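Local coordinates for protein copper-containing nitrite reductase (Hyphomicrobium denitrificans 1NES1, PDB 6TFO) that probably reduces nitrite to nitric oxide, as a copper-dependent, trimeric nitrite reductase of the multicopper oxidase family that takes its electrons from cytochrome c, at residues G197-V202 against L279-P284; P256-Y261 against A401-F406; K165-D170 against V204-E209; D225-T230 against V260-T265. One frame throughout, in Å; residues are numbered along the deposited sequence.

Contact 1 of 4, residues G197-V202 against L279-P284; sequences GPFLRV and LLLVEP
Arg201 runs alongside Leu281 in the same direction and crosses Glu283. Its CG is anti to the backbone N (chi1 -159°), the chain extended to NE. From CB, on the sheet face it shares with Leu281, the path goes to CG, 4.0 Å from Leu281 CD2, then to CD, which passes 3.8 Å from Glu283 OE2. NE gives its hydrogen to the anti lone pair of Glu283 OE2 at 2.9 Å, a salt bridge with the oxygen 21° out of the guanidinium plane. Leu281 CD2 lies over one face of the guanidinium, 3.7 Å from both CZ and NH2, while NH1 turns to Glu294 and Pro156 O. An alanine here would probably leave Glu283 and Glu294 without their shared positive mate and open a gap beside the Leu281 methyl. On the sheet face of Leu200 and Val202, Leu200 CB presses on Leu280 CD1 at a tight 3.5 Å, and Val202 CG2 meets Val282 CG2 at 3.9 Å. Four backbone hydrogen bonds, from Leu200 N to Leu279 O through to Glu283 N to Val202 O, join the strands. This parallel pairing, axes at 12°, adds strand 200-203 as an outermost strand of one sheet of a cupredoxin beta sandwich.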
# COMPACT_ATOMS: atom_id res chain seq x y z
N GLY C 197 -27.14 -20.06 -29.35
CA GLY C 197 -28.13 -21.15 -29.36
C GLY C 197 -28.63 -21.45 -30.77
O GLY C 197 -28.22 -20.81 -31.74
N PRO C 198 -29.50 -22.47 -30.94
CA PRO C 198 -30.01 -22.82 -32.27
C PRO C 198 -30.67 -21.60 -32.94
O PRO C 198 -31.29 -20.83 -32.24
CB PRO C 198 -31.03 -23.92 -31.97
CG PRO C 198 -30.50 -24.56 -30.70
CD PRO C 198 -29.98 -23.38 -29.90
N PHE C 199 -30.45 -21.45 -34.25
CA PHE C 199 -31.19 -20.48 -35.12
C PHE C 199 -32.62 -21.01 -35.32
O PHE C 199 -32.81 -22.06 -35.93
CB PHE C 199 -30.46 -20.27 -36.45
CG PHE C 199 -30.98 -19.12 -37.27
CD1 PHE C 199 -32.14 -19.24 -38.02
CD2 PHE C 199 -30.29 -17.91 -37.30
CE1 PHE C 199 -32.61 -18.18 -38.78
CE2 PHE C 199 -30.76 -16.85 -38.05
CZ PHE C 199 -31.92 -16.98 -38.79
N LEU C 200 -33.60 -20.31 -34.77
CA LEU C 200 -35.04 -20.67 -34.88
C LEU C 200 -35.64 -19.87 -36.04
O LEU C 200 -35.45 -18.64 -36.11
CB LEU C 200 -35.73 -20.37 -33.56
CG LEU C 200 -35.07 -20.98 -32.32
CD1 LEU C 200 -35.83 -20.58 -31.06
CD2 LEU C 200 -35.00 -22.50 -32.45
N ARG C 201 -36.30 -20.58 -36.96
CA ARG C 201 -36.85 -20.03 -38.23
C ARG C 201 -38.30 -20.49 -38.35
O ARG C 201 -38.54 -21.72 -38.44
CB ARG C 201 -36.00 -20.49 -39.42
CG ARG C 201 -36.15 -19.62 -40.65
CD ARG C 201 -35.02 -19.86 -41.63
NE ARG C 201 -35.01 -18.87 -42.72
CZ ARG C 201 -33.94 -18.55 -43.45
NH1 ARG C 201 -32.76 -19.09 -43.21
NH2 ARG C 201 -34.06 -17.64 -44.40
N VAL C 202 -39.22 -19.55 -38.26
CA VAL C 202 -40.67 -19.79 -38.44
C VAL C 202 -41.22 -18.75 -39.43
O VAL C 202 -40.45 -17.86 -39.91
CB VAL C 202 -41.40 -19.74 -37.08
CG1 VAL C 202 -40.86 -20.83 -36.15
CG2 VAL C 202 -41.33 -18.36 -36.42
N LEU C 279 -30.84 -16.36 -32.13
CA LEU C 279 -31.72 -15.59 -33.06
C LEU C 279 -32.95 -16.43 -33.43
O LEU C 279 -32.80 -17.65 -33.66
CB LEU C 279 -30.92 -15.21 -34.30
CG LEU C 279 -29.92 -14.06 -34.14
CD1 LEU C 279 -29.25 -13.76 -35.47
CD2 LEU C 279 -30.59 -12.81 -33.59
N LEU C 280 -34.11 -15.79 -33.42
CA LEU C 280 -35.42 -16.25 -33.98
C LEU C 280 -35.75 -15.36 -35.19
O LEU C 280 -35.98 -14.15 -34.97
CB LEU C 280 -36.51 -16.11 -32.91
CG LEU C 280 -37.94 -16.38 -33.37
CD1 LEU C 280 -38.09 -17.83 -33.83
CD2 LEU C 280 -38.94 -16.03 -32.28
N LEU C 281 -35.73 -15.94 -36.39
CA LEU C 281 -36.28 -15.31 -37.63
C LEU C 281 -37.75 -15.69 -37.75
O LEU C 281 -38.04 -16.91 -37.88
CB LEU C 281 -35.50 -15.79 -38.87
CG LEU C 281 -35.94 -15.19 -40.21
CD1 LEU C 281 -35.78 -13.69 -40.23
CD2 LEU C 281 -35.14 -15.81 -41.35
N VAL C 282 -38.63 -14.69 -37.65
CA VAL C 282 -40.06 -14.81 -38.05
C VAL C 282 -40.16 -14.27 -39.48
O VAL C 282 -40.14 -13.04 -39.65
CB VAL C 282 -40.98 -14.09 -37.05
CG1 VAL C 282 -42.44 -14.28 -37.40
CG2 VAL C 282 -40.72 -14.57 -35.64
N GLU C 283 -40.16 -15.16 -40.47
CA GLU C 283 -40.19 -14.78 -41.91
C GLU C 283 -41.50 -14.05 -42.22
O GLU C 283 -42.57 -14.43 -41.77
CB GLU C 283 -40.06 -16.01 -42.80
CG GLU C 283 -38.63 -16.50 -42.96
CD GLU C 283 -38.52 -17.55 -44.06
OE1 GLU C 283 -39.39 -17.54 -44.94
OE2 GLU C 283 -37.57 -18.35 -44.04
N PRO C 284 -41.46 -12.97 -43.03
CA PRO C 284 -42.70 -12.35 -43.52
C PRO C 284 -43.36 -13.32 -44.52
O PRO C 284 -42.68 -14.25 -44.94
CB PRO C 284 -42.20 -11.05 -44.17
CG PRO C 284 -40.78 -11.36 -44.61
CD PRO C 284 -40.25 -12.35 -43.60

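Contact 2 of 4, residues P256-Y261 against A401-F406; sequences PGIFVY and ATIVDF
Ile258 and Ala401 bury the most surface here, with Ile403 third, and they meet by van der Waals packing, mostly between apolar side chains. The two strands belong to different sheets: their axes come within 6.4 Å and run at 138°, too oblique and too far apart for backbone pairing. Ile258 projects toward the other strand and divides its two branches between two partners. CG1 lies anti to the backbone N (chi1 -179°) and rests 4.1 Å from Ala401 CB. CG2, on the other branch, reaches Ile403 CG1 at 3.9 Å, and Ile403 CD1 adds contacts to both CG2 and CB of Ile258, so the two isoleucines cross with their branches engaged. Ala401 answers with its one methyl, which sits 3.6 Å from Ile258 O. That same methyl is also flanked, more loosely, by Val260 CG1 at 4.3 Å. The carbonyl it touches is not left without a polar partner: Ile258 O accepts a hydrogen bond from NE2 of Gln392 of the second subunit, whose OE1 takes the hydrogen of Val260 N. The contact therefore lies at a place where two cupredoxin domains of one chain and a neighbouring subunit converge, the Val260 side chain being about 6 Å from a bound copper. Strand 277-283 supplies Leu279 and Leu281 against Ile258, with Leu279 also on Ala401; Phe355 of strand 351-360, neighbour of strand 400-407 in its six-stranded sheet, also packs on both Ile258 and Ile403.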
# COMPACT_ATOMS: atom_id res chain seq x y z
N PRO C 256 -43.19 -10.26 -38.10
CA PRO C 256 -41.96 -10.64 -38.78
C PRO C 256 -40.82 -9.74 -38.30
O PRO C 256 -41.06 -8.58 -37.96
CB PRO C 256 -42.24 -10.39 -40.27
CG PRO C 256 -43.70 -10.02 -40.36
CD PRO C 256 -44.11 -9.54 -38.98
N GLY C 257 -39.62 -10.30 -38.32
CA GLY C 257 -38.42 -9.71 -37.71
C GLY C 257 -37.34 -10.74 -37.44
O GLY C 257 -37.63 -11.96 -37.52
N ILE C 258 -36.13 -10.25 -37.18
CA ILE C 258 -34.96 -11.06 -36.75
C ILE C 258 -34.74 -10.72 -35.26
O ILE C 258 -34.38 -9.59 -34.92
CB ILE C 258 -33.75 -10.84 -37.68
CG1 ILE C 258 -32.55 -11.68 -37.25
CG2 ILE C 258 -33.40 -9.36 -37.84
CD1 ILE C 258 -32.81 -13.16 -37.30
N PHE C 259 -35.10 -11.66 -34.39
CA PHE C 259 -35.26 -11.42 -32.93
C PHE C 259 -34.15 -12.13 -32.16
O PHE C 259 -33.90 -13.32 -32.44
CB PHE C 259 -36.65 -11.88 -32.49
CG PHE C 259 -37.77 -11.11 -33.13
CD1 PHE C 259 -38.05 -9.81 -32.73
CD2 PHE C 259 -38.53 -11.66 -34.16
CE1 PHE C 259 -39.08 -9.09 -33.32
CE2 PHE C 259 -39.55 -10.94 -34.75
CZ PHE C 259 -39.82 -9.65 -34.33
N VAL C 260 -33.48 -11.45 -31.23
CA VAL C 260 -32.60 -12.18 -30.28
C VAL C 260 -33.54 -12.81 -29.25
O VAL C 260 -34.57 -12.17 -28.92
CB VAL C 260 -31.44 -11.38 -29.67
CG1 VAL C 260 -31.29 -9.97 -30.22
CG2 VAL C 260 -31.45 -11.39 -28.14
N TYR C 261 -33.29 -14.07 -28.91
CA TYR C 261 -33.82 -14.72 -27.69
C TYR C 261 -32.64 -14.95 -26.74
O TYR C 261 -31.46 -15.02 -27.22
CB TYR C 261 -34.59 -16.00 -28.05
CG TYR C 261 -33.75 -17.17 -28.50
CD1 TYR C 261 -33.42 -17.35 -29.84
CD2 TYR C 261 -33.31 -18.14 -27.60
CE1 TYR C 261 -32.66 -18.43 -30.26
CE2 TYR C 261 -32.55 -19.23 -28.01
CZ TYR C 261 -32.24 -19.38 -29.35
OH TYR C 261 -31.50 -20.44 -29.79
N ALA C 401 -30.71 -7.20 -33.23
CA ALA C 401 -30.18 -7.96 -34.38
C ALA C 401 -30.51 -7.18 -35.64
O ALA C 401 -31.30 -6.23 -35.56
CB ALA C 401 -30.78 -9.35 -34.42
N THR C 402 -29.85 -7.53 -36.72
CA THR C 402 -30.00 -6.94 -38.07
C THR C 402 -29.77 -8.05 -39.10
O THR C 402 -29.42 -9.20 -38.70
CB THR C 402 -29.06 -5.75 -38.30
OG1 THR C 402 -29.47 -5.06 -39.49
CG2 THR C 402 -27.62 -6.15 -38.47
N ILE C 403 -30.02 -7.70 -40.35
CA ILE C 403 -29.69 -8.52 -41.54
C ILE C 403 -28.88 -7.62 -42.45
O ILE C 403 -29.30 -6.47 -42.65
CB ILE C 403 -30.99 -9.02 -42.21
CG1 ILE C 403 -31.74 -9.98 -41.29
CG2 ILE C 403 -30.68 -9.62 -43.57
CD1 ILE C 403 -33.17 -10.26 -41.72
N VAL C 404 -27.75 -8.10 -42.93
CA VAL C 404 -26.98 -7.43 -44.00
C VAL C 404 -26.85 -8.44 -45.15
O VAL C 404 -26.77 -9.64 -44.86
CB VAL C 404 -25.60 -6.94 -43.52
CG1 VAL C 404 -25.74 -5.92 -42.40
CG2 VAL C 404 -24.71 -8.09 -43.10
N ASP C 405 -26.87 -7.95 -46.39
CA ASP C 405 -26.48 -8.77 -47.56
C ASP C 405 -25.55 -7.94 -48.45
O ASP C 405 -25.55 -6.70 -48.34
CB ASP C 405 -27.70 -9.35 -48.28
CG ASP C 405 -28.73 -8.33 -48.75
OD1 ASP C 405 -28.38 -7.49 -49.64
OD2 ASP C 405 -29.88 -8.40 -48.24
N PHE C 406 -24.77 -8.63 -49.25
CA PHE C 406 -23.86 -8.03 -50.25
C PHE C 406 -23.54 -9.10 -51.28
O PHE C 406 -23.73 -10.31 -50.99
CB PHE C 406 -22.62 -7.46 -49.55
CG PHE C 406 -21.96 -8.45 -48.62
CD1 PHE C 406 -22.37 -8.57 -47.30
CD2 PHE C 406 -20.94 -9.27 -49.07
CE1 PHE C 406 -21.78 -9.49 -46.46
CE2 PHE C 406 -20.36 -10.20 -48.23
CZ PHE C 406 -20.78 -10.30 -46.92

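Contact 3 of 4, residues K165-D170 against V204-E209; sequences KTVRID and VGDTVE
Val167 and Val208 are bridged, CA atoms 4.9 Å apart, in a parallel strand pair of the cupredoxin beta sandwich. On the face of these two valines the close packing is that of Val208 with Ile169, whose CD1 meets Val208 CG1 at 3.8 Å. Leu200 and Val202 of strand 200-203 extend this apolar layer, Leu200 against Ile169 and Val202 against Val208, which ties the two sheets of the sandwich together. Four backbone hydrogen bonds join the strands, from Thr207 N to Lys165 O through to Ile169 N to Glu209 O, while the strand directions differ by 30°.

The opposite face is looser and more exposed. The nearest atoms to Thr166 OG1 across the contact are carbons, Thr207 CB and CG2, each at 3.8 Å. Further along, Arg168 and Glu209 cross, yet Arg168 NH1 stands a long 3.8 Å from Glu209 OE1, which lies well out of the guanidinium plane, so charge alone links the two groups, while Arg168 CG packs 3.6 Å from Glu209 OE1. The guanidinium is spent on its own strand, where NE and NH2 grip the Asp170 carboxylate side-on, and Glu209 OE1 is taken by His211 NE2. Pro448 of the second subunit packs against Thr166 and Glu209 on this side.

At the start of the pair Asp206 is buried, and its OD2 forms a salt bridge with Arg162. Its other oxygen, OD1, accepts the hydrogen of Lys165 N at 2.9 Å, approached on the anti side and 31° out of the carboxylate plane.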
# COMPACT_ATOMS: atom_id res chain seq x y z
N LYS C 165 -48.69 -22.58 -39.54
CA LYS C 165 -48.95 -23.89 -38.88
C LYS C 165 -48.39 -23.87 -37.46
O LYS C 165 -47.72 -22.88 -37.07
CB LYS C 165 -48.35 -25.03 -39.70
CG LYS C 165 -46.84 -25.07 -39.71
CD LYS C 165 -46.22 -25.89 -40.80
CE LYS C 165 -44.85 -26.40 -40.41
NZ LYS C 165 -44.53 -27.70 -41.05
N THR C 166 -48.66 -24.94 -36.71
CA THR C 166 -48.06 -25.22 -35.39
C THR C 166 -46.66 -25.81 -35.60
O THR C 166 -46.56 -26.81 -36.32
CB THR C 166 -48.96 -26.13 -34.56
OG1 THR C 166 -50.09 -25.34 -34.19
CG2 THR C 166 -48.28 -26.68 -33.33
N VAL C 167 -45.63 -25.18 -35.01
CA VAL C 167 -44.20 -25.60 -35.06
C VAL C 167 -43.72 -25.92 -33.64
O VAL C 167 -43.75 -25.02 -32.77
CB VAL C 167 -43.32 -24.50 -35.70
CG1 VAL C 167 -41.87 -24.93 -35.83
CG2 VAL C 167 -43.84 -24.07 -37.05
N ARG C 168 -43.28 -27.16 -33.40
CA ARG C 168 -42.68 -27.59 -32.11
C ARG C 168 -41.19 -27.28 -32.15
O ARG C 168 -40.51 -27.73 -33.10
CB ARG C 168 -42.89 -29.08 -31.84
CG ARG C 168 -42.53 -29.51 -30.43
CD ARG C 168 -41.87 -30.88 -30.39
NE ARG C 168 -41.36 -31.18 -29.06
CZ ARG C 168 -41.93 -31.98 -28.16
NH1 ARG C 168 -43.06 -32.60 -28.42
NH2 ARG C 168 -41.34 -32.16 -26.99
N ILE C 169 -40.71 -26.51 -31.17
CA ILE C 169 -39.26 -26.20 -30.99
C ILE C 169 -38.82 -26.81 -29.65
O ILE C 169 -39.52 -26.60 -28.61
CB ILE C 169 -39.01 -24.67 -31.09
CG1 ILE C 169 -39.44 -24.13 -32.47
CG2 ILE C 169 -37.56 -24.34 -30.78
CD1 ILE C 169 -39.24 -22.64 -32.65
N ASP C 170 -37.70 -27.54 -29.68
CA ASP C 170 -37.08 -28.15 -28.48
C ASP C 170 -35.76 -27.45 -28.18
O ASP C 170 -34.86 -27.53 -29.01
CB ASP C 170 -36.88 -29.65 -28.68
CG ASP C 170 -38.22 -30.35 -28.61
OD1 ASP C 170 -38.82 -30.36 -27.51
OD2 ASP C 170 -38.69 -30.79 -29.67
N VAL C 204 -44.37 -15.86 -40.04
CA VAL C 204 -45.38 -15.05 -39.29
C VAL C 204 -46.71 -15.81 -39.35
O VAL C 204 -46.97 -16.50 -40.39
CB VAL C 204 -45.51 -13.60 -39.79
CG1 VAL C 204 -46.00 -13.51 -41.25
CG2 VAL C 204 -46.39 -12.78 -38.85
N GLY C 205 -47.50 -15.73 -38.28
CA GLY C 205 -48.77 -16.47 -38.15
C GLY C 205 -48.59 -17.84 -37.52
O GLY C 205 -49.57 -18.33 -36.94
N ASP C 206 -47.40 -18.44 -37.61
CA ASP C 206 -47.10 -19.76 -36.99
C ASP C 206 -47.45 -19.73 -35.49
O ASP C 206 -47.34 -18.65 -34.86
CB ASP C 206 -45.65 -20.18 -37.18
CG ASP C 206 -45.35 -20.73 -38.56
OD1 ASP C 206 -46.31 -20.98 -39.28
OD2 ASP C 206 -44.16 -20.92 -38.89
N THR C 207 -47.87 -20.87 -34.96
CA THR C 207 -48.03 -21.14 -33.51
C THR C 207 -46.82 -21.97 -33.06
O THR C 207 -46.62 -23.07 -33.61
CB THR C 207 -49.41 -21.76 -33.23
OG1 THR C 207 -50.35 -20.70 -33.33
CG2 THR C 207 -49.54 -22.40 -31.86
N VAL C 208 -46.02 -21.43 -32.14
CA VAL C 208 -44.75 -22.07 -31.65
C VAL C 208 -45.08 -22.80 -30.35
O VAL C 208 -45.61 -22.14 -29.40
CB VAL C 208 -43.61 -21.04 -31.48
CG1 VAL C 208 -42.41 -21.64 -30.78
CG2 VAL C 208 -43.20 -20.42 -32.81
N GLU C 209 -44.87 -24.12 -30.36
CA GLU C 209 -44.97 -25.03 -29.19
C GLU C 209 -43.55 -25.26 -28.69
O GLU C 209 -42.84 -26.12 -29.27
CB GLU C 209 -45.64 -26.35 -29.57
CG GLU C 209 -45.71 -27.37 -28.44
CD GLU C 209 -46.19 -28.73 -28.91
OE1 GLU C 209 -45.59 -29.75 -28.52
OE2 GLU C 209 -47.15 -28.77 -29.68

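Contact 4 of 4, residues D225-T230 against V260-T265; sequences DFHGAT and VYHCAT. With CU (copper (II) ion), chain K; CU (copper (II) ion), chain J.
His262 holds its CG between the backbone N and the carbonyl carbon (chi1 57°), and His227 holds its own anti to the carbonyl carbon (chi1 -74°); the rings beyond, turned by chi2, meet rim to rim, planes at 88°. Both NE2 atoms, of His227 and His262, bind one copper at 2.0 Å. His419 of the second subunit and a water at 2.1 Å from the copper complete its shell. Asp225 OD2 accepts a hydrogen bond from that water at 2.8 Å but stands 3.4 Å from the copper, in this model a second-shell position. Val260 O accepts from His227 N and lies over one face of the His227 ring, 3.1 Å from CG; His262 ND1 donates to Cys263 O at 2.8 Å. Antiparallel pairing of Asp225 with His262, bonded in both directions, sets the strands. On the sheet's other face Phe226 CD1 packs on Tyr261 CB at 3.4 Å, the rings oblique to each other. An alanine in place of Phe226 would probably open a gap beside Tyr261 CB, Leu200 and Phe251, though the Tyr261 hydroxyl keeps its bond to Pro198 O. Cys263 SG binds a second copper together with His222, His271 and Met276, so adjacent His262 and Cys263 join the type 2 and type 1 sites, the His-Cys bridge of copper nitrite reductases.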
# COMPACT_ATOMS: atom_id res chain seq x y z
N ASP C 225 -36.65 -15.82 -22.98
CA ASP C 225 -37.40 -14.63 -23.45
C ASP C 225 -37.06 -14.54 -24.94
O ASP C 225 -35.85 -14.49 -25.25
CB ASP C 225 -36.98 -13.40 -22.63
CG ASP C 225 -37.34 -12.04 -23.19
OD1 ASP C 225 -38.04 -12.00 -24.21
OD2 ASP C 225 -36.90 -11.01 -22.60
N PHE C 226 -38.07 -14.65 -25.81
CA PHE C 226 -37.98 -14.36 -27.26
C PHE C 226 -38.48 -12.94 -27.53
O PHE C 226 -39.64 -12.62 -27.16
CB PHE C 226 -38.84 -15.31 -28.09
CG PHE C 226 -38.59 -16.77 -27.85
CD1 PHE C 226 -37.60 -17.43 -28.56
CD2 PHE C 226 -39.35 -17.48 -26.95
CE1 PHE C 226 -37.40 -18.78 -28.39
CE2 PHE C 226 -39.13 -18.83 -26.75
CZ PHE C 226 -38.15 -19.48 -27.48
N HIS C 227 -37.66 -12.11 -28.19
CA HIS C 227 -38.03 -10.72 -28.53
C HIS C 227 -39.18 -10.73 -29.55
O HIS C 227 -39.81 -9.66 -29.70
CB HIS C 227 -36.79 -9.94 -28.97
CG HIS C 227 -35.90 -9.59 -27.82
ND1 HIS C 227 -34.89 -8.67 -27.94
CD2 HIS C 227 -35.89 -10.02 -26.53
CE1 HIS C 227 -34.27 -8.56 -26.78
NE2 HIS C 227 -34.87 -9.38 -25.90
N GLY C 228 -39.43 -11.88 -30.18
CA GLY C 228 -40.50 -12.08 -31.19
C GLY C 228 -41.77 -12.69 -30.62
O GLY C 228 -42.62 -13.09 -31.42
N ALA C 229 -41.90 -12.81 -29.29
CA ALA C 229 -43.11 -13.32 -28.60
C ALA C 229 -43.78 -12.18 -27.83
O ALA C 229 -43.06 -11.30 -27.29
CB ALA C 229 -42.77 -14.46 -27.68
N THR C 230 -45.11 -12.21 -27.77
CA THR C 230 -45.95 -11.16 -27.14
C THR C 230 -46.62 -11.73 -25.89
O THR C 230 -47.40 -12.67 -26.03
CB THR C 230 -46.96 -10.60 -28.15
OG1 THR C 230 -46.21 -10.26 -29.32
CG2 THR C 230 -47.74 -9.41 -27.62
N VAL C 260 -33.48 -11.45 -31.23
CA VAL C 260 -32.60 -12.18 -30.28
C VAL C 260 -33.54 -12.81 -29.25
O VAL C 260 -34.57 -12.17 -28.92
CB VAL C 260 -31.44 -11.38 -29.67
CG1 VAL C 260 -31.29 -9.97 -30.22
CG2 VAL C 260 -31.45 -11.39 -28.14
N TYR C 261 -33.29 -14.07 -28.91
CA TYR C 261 -33.82 -14.72 -27.69
C TYR C 261 -32.64 -14.95 -26.74
O TYR C 261 -31.46 -15.02 -27.22
CB TYR C 261 -34.59 -16.00 -28.05
CG TYR C 261 -33.75 -17.17 -28.50
CD1 TYR C 261 -33.42 -17.35 -29.84
CD2 TYR C 261 -33.31 -18.14 -27.60
CE1 TYR C 261 -32.66 -18.43 -30.26
CE2 TYR C 261 -32.55 -19.23 -28.01
CZ TYR C 261 -32.24 -19.38 -29.35
OH TYR C 261 -31.50 -20.44 -29.79
N HIS C 262 -32.93 -14.98 -25.44
CA HIS C 262 -31.92 -15.14 -24.35
C HIS C 262 -32.60 -15.75 -23.13
O HIS C 262 -33.83 -15.61 -22.99
CB HIS C 262 -31.22 -13.80 -24.02
CG HIS C 262 -32.12 -12.68 -23.62
ND1 HIS C 262 -32.71 -12.60 -22.37
CD2 HIS C 262 -32.50 -11.56 -24.30
CE1 HIS C 262 -33.45 -11.51 -22.29
NE2 HIS C 262 -33.34 -10.85 -23.48
N CYS C 263 -31.82 -16.37 -22.26
CA CYS C 263 -32.26 -16.76 -20.90
C CYS C 263 -32.72 -15.50 -20.14
O CYS C 263 -32.16 -14.42 -20.38
CB CYS C 263 -31.15 -17.49 -20.17
SG CYS C 263 -31.66 -18.13 -18.55
N ALA C 264 -33.74 -15.62 -19.30
CA ALA C 264 -34.29 -14.52 -18.48
C ALA C 264 -34.51 -15.00 -17.05
O ALA C 264 -35.56 -14.69 -16.49
CB ALA C 264 -35.56 -14.00 -19.09
N THR C 265 -33.56 -15.79 -16.53
CA THR C 265 -33.42 -16.19 -15.10
C THR C 265 -32.38 -15.28 -14.45
O THR C 265 -31.27 -15.12 -14.97
CB THR C 265 -33.10 -17.69 -14.97
OG1 THR C 265 -34.16 -18.42 -15.59
CG2 THR C 265 -32.94 -18.14 -13.54
CU CU K . -34.36 -9.22 -23.93
CU CU J . -30.04 -19.39 -17.94
O HOH W 1 -35.51 -8.60 -22.32

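Contacts 1 and 4 lie in one four-stranded sheet, ordered 200-203, 277-283, 257-262, 225-226, with centres about 12 Å apart. Contact 3, its centre about 11 Å from that of contact 1, belongs to the facing sheet of the same sandwich. Contact 2, with its centre about 9 Å from that of contact 1, joins strand 257-262 to strand 400-407 of another sheet. Along the chain the segments of contact 3 interleave with those of contact 1, contact 4 falls between the two segments of contact 1, and contact 2 closes last. Strand 257-262, shared by contacts 2 and 4 and next to strand 277-283, links the copper centres with the domain boundary; contacts 2, 3 and 4 each also touch the second subunit.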